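Local structure of OmpA family protein (Klebsiella pneumoniae subsp. pneumoniae, 7RJJ) at residues 55-60 against 91-96. The protein probably binds peptidoglycan through its OmpA-like domain, the part described here with bound D-alanine. Numbering follows the deposited sequence.
Sequences GEEKAN and YGESRP. With DAL (D-alanine), chain C.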
loop_
_atom_site.group_PDB
_atom_site.type_symbol
_atom_site.label_atom_id
_atom_site.label_comp_id
_atom_site.label_asym_id
_atom_site.label_seq_id
_atom_site.Cartn_x
_atom_site.Cartn_y
_atom_site.Cartn_z
ATOM N N GLY A 55 6.752 1.566 -18.190
ATOM C CA GLY A 55 6.171 2.915 -18.319
ATOM C C GLY A 55 7.164 4.012 -17.972
ATOM O O GLY A 55 8.385 3.725 -17.948
ATOM N N GLU A 56 6.648 5.209 -17.658
ATOM C CA GLU A 56 7.487 6.415 -17.396
ATOM C C GLU A 56 7.525 6.709 -15.889
ATOM O O GLU A 56 6.459 6.634 -15.231
ATOM C CB GLU A 56 6.958 7.556 -18.276
ATOM C CG GLU A 56 7.825 8.807 -18.301
ATOM C CD GLU A 56 7.576 9.834 -17.208
ATOM O OE1 GLU A 56 6.390 10.056 -16.869
ATOM O OE2 GLU A 56 8.563 10.427 -16.715
ATOM N N GLU A 57 8.727 7.036 -15.392
ATOM C CA GLU A 57 9.036 7.326 -13.963
ATOM C C GLU A 57 7.999 8.281 -13.348
ATOM O O GLU A 57 7.455 7.950 -12.275
ATOM C CB GLU A 57 10.447 7.916 -13.858
ATOM C CG GLU A 57 10.845 8.301 -12.446
ATOM C CD GLU A 57 12.265 8.818 -12.301
ATOM O OE1 GLU A 57 12.986 8.871 -13.320
ATOM O OE2 GLU A 57 12.652 9.165 -11.167
ATOM N N LYS A 58 7.770 9.435 -13.974
ATOM C CA LYS A 58 6.792 10.418 -13.434
ATOM C C LYS A 58 5.399 9.774 -13.415
ATOM O O LYS A 58 4.674 9.955 -12.418
ATOM C CB LYS A 58 6.817 11.702 -14.273
ATOM C CG LYS A 58 6.041 12.881 -13.703
ATOM C CD LYS A 58 6.573 13.371 -12.367
ATOM C CE LYS A 58 5.879 14.621 -11.865
ATOM N NZ LYS A 58 6.095 15.769 -12.776
ATOM N N ALA A 59 5.040 9.050 -14.477
ATOM C CA ALA A 59 3.713 8.389 -14.529
ATOM C C ALA A 59 3.614 7.368 -13.385
ATOM O O ALA A 59 2.573 7.340 -12.684
ATOM C CB ALA A 59 3.505 7.746 -15.879
ATOM N N ASN A 60 4.691 6.610 -13.165
ATOM C CA ASN A 60 4.715 5.584 -12.092
ATOM C C ASN A 60 4.617 6.275 -10.727
ATOM O O ASN A 60 4.006 5.699 -9.838
ATOM C CB ASN A 60 5.936 4.671 -12.226
ATOM C CG ASN A 60 5.787 3.684 -13.367
ATOM O OD1 ASN A 60 4.680 3.217 -13.655
ATOM N ND2 ASN A 60 6.891 3.337 -14.003
ATOM N N TYR A 91 6.400 5.649 -3.941
ATOM C CA TYR A 91 7.823 5.406 -4.283
ATOM C C TYR A 91 7.984 5.207 -5.789
ATOM O O TYR A 91 9.126 5.018 -6.248
ATOM C CB TYR A 91 8.362 4.161 -3.586
ATOM C CG TYR A 91 8.744 4.369 -2.150
ATOM C CD1 TYR A 91 10.006 4.823 -1.813
ATOM C CD2 TYR A 91 7.850 4.114 -1.128
ATOM C CE1 TYR A 91 10.369 5.015 -0.491
ATOM C CE2 TYR A 91 8.201 4.302 0.195
ATOM C CZ TYR A 91 9.470 4.735 0.514
ATOM O OH TYR A 91 9.818 4.917 1.824
ATOM N N GLY A 92 6.881 5.188 -6.541
ATOM C CA GLY A 92 7.021 4.946 -7.992
ATOM C C GLY A 92 7.684 3.602 -8.237
ATOM O O GLY A 92 7.336 2.635 -7.523
ATOM N N GLU A 93 8.640 3.552 -9.172
ATOM C CA GLU A 93 9.353 2.292 -9.519
ATOM C C GLU A 93 10.678 2.193 -8.753
ATOM O O GLU A 93 11.432 1.228 -8.997
ATOM C CB GLU A 93 9.673 2.301 -11.017
ATOM C CG GLU A 93 10.652 3.406 -11.395
ATOM C CD GLU A 93 10.769 3.729 -12.873
ATOM O OE1 GLU A 93 9.779 3.540 -13.616
ATOM O OE2 GLU A 93 11.863 4.156 -13.280
ATOM N N SER A 94 10.934 3.130 -7.846
ATOM C CA SER A 94 12.262 3.222 -7.186
ATOM C C SER A 94 12.612 2.043 -6.264
ATOM O O SER A 94 13.829 1.814 -6.133
ATOM C CB SER A 94 12.374 4.526 -6.435
ATOM O OG SER A 94 11.431 4.583 -5.380
ATOM N N ARG A 95 11.649 1.313 -5.668
ATOM C CA ARG A 95 12.069 0.250 -4.691
ATOM C C ARG A 95 11.421 -1.107 -4.926
ATOM O O ARG A 95 10.652 -1.595 -4.098
ATOM C CB ARG A 95 11.777 0.680 -3.258
ATOM C CG ARG A 95 12.614 1.872 -2.852
ATOM C CD ARG A 95 12.598 2.051 -1.371
ATOM N NE ARG A 95 13.356 3.241 -1.085
ATOM C CZ ARG A 95 13.504 3.752 0.115
ATOM N NH1 ARG A 95 12.929 3.171 1.159
ATOM N NH2 ARG A 95 14.215 4.856 0.260
ATOM N N PRO A 96 11.818 -1.811 -6.003
ATOM C CA PRO A 96 11.288 -3.143 -6.277
ATOM C C PRO A 96 11.644 -4.171 -5.184
ATOM O O PRO A 96 12.671 -4.004 -4.508
ATOM C CB PRO A 96 11.960 -3.511 -7.612
ATOM C CG PRO A 96 13.222 -2.664 -7.653
ATOM C CD PRO A 96 12.823 -1.370 -6.985
HETATM N N DAL C . 4.659 0.408 -14.261
HETATM C CA DAL C . 3.363 -0.274 -14.562
HETATM C CB DAL C . 2.513 0.606 -15.442
HETATM C C DAL C . 2.646 -0.633 -13.254
HETATM O O DAL C . 1.451 -0.924 -13.251
HETATM O OXT DAL C . 3.240 -0.666 -12.172
HETATM O O HOH W 1 10.368 4.262 -16.071
HETATM O O HOH W 2 8.768 6.268 -10.590
#
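Asn60 ND2 donates to Glu93 OE1 at 2.9 Å, the one direct hydrogen bond between residues 55-60 and 91-96. The N-H...O angle of 148° leaves it somewhat bent; the acceptor lies close to the amide plane of Asn60, and the nitrogen arrives nearly in line with the C-O bond of Glu93. The two side chains cross at about a right angle, with amide and carboxylate planes 51° apart. Glu93 achieves this reach because its CG sits between backbone N and carbonyl carbon (chi1 65°) and the chain then runs extended, bringing the carboxylate alongside the first turn of helix 57-77. There OE2 comes within 4.1 Å of Glu57 CB.

Two waters complete the junction. One donates to Gly55 O and, at 2.6 Å, to Glu93 OE1, so this oxygen accepts two bonds; the other donates to Glu57 O and accepts from Glu93 N, 3.1 Å away. Backbone packing adds Asn60 O against Gly92 CA at 3.6 Å, where the type II' turn from Tyr91 to Ser94 brings Gly92, with its positive phi, beside the helix.

The opposite end of the Asn60 amide faces the D-alanine pocket of this OmpA-family domain, consistent with recognition of a peptidoglycan stem peptide: OD1 accepts from the amino nitrogen (N) of D-alanine at 2.9 Å. Since ND2 also donates to Val54 O, three bonds fix the amide's rotation. Asp52 OD1 and Val54 O also bond D-alanine, while Arg67 and Gly18 hold it as well. Glu93 thus acts as a second-shell residue: its carboxylate, with Val54 O, probably helps hold Asn60 with OD1 turned to the ligand, and its negative charge would probably polarise the amide, making OD1 a stronger acceptor for an ammonium group.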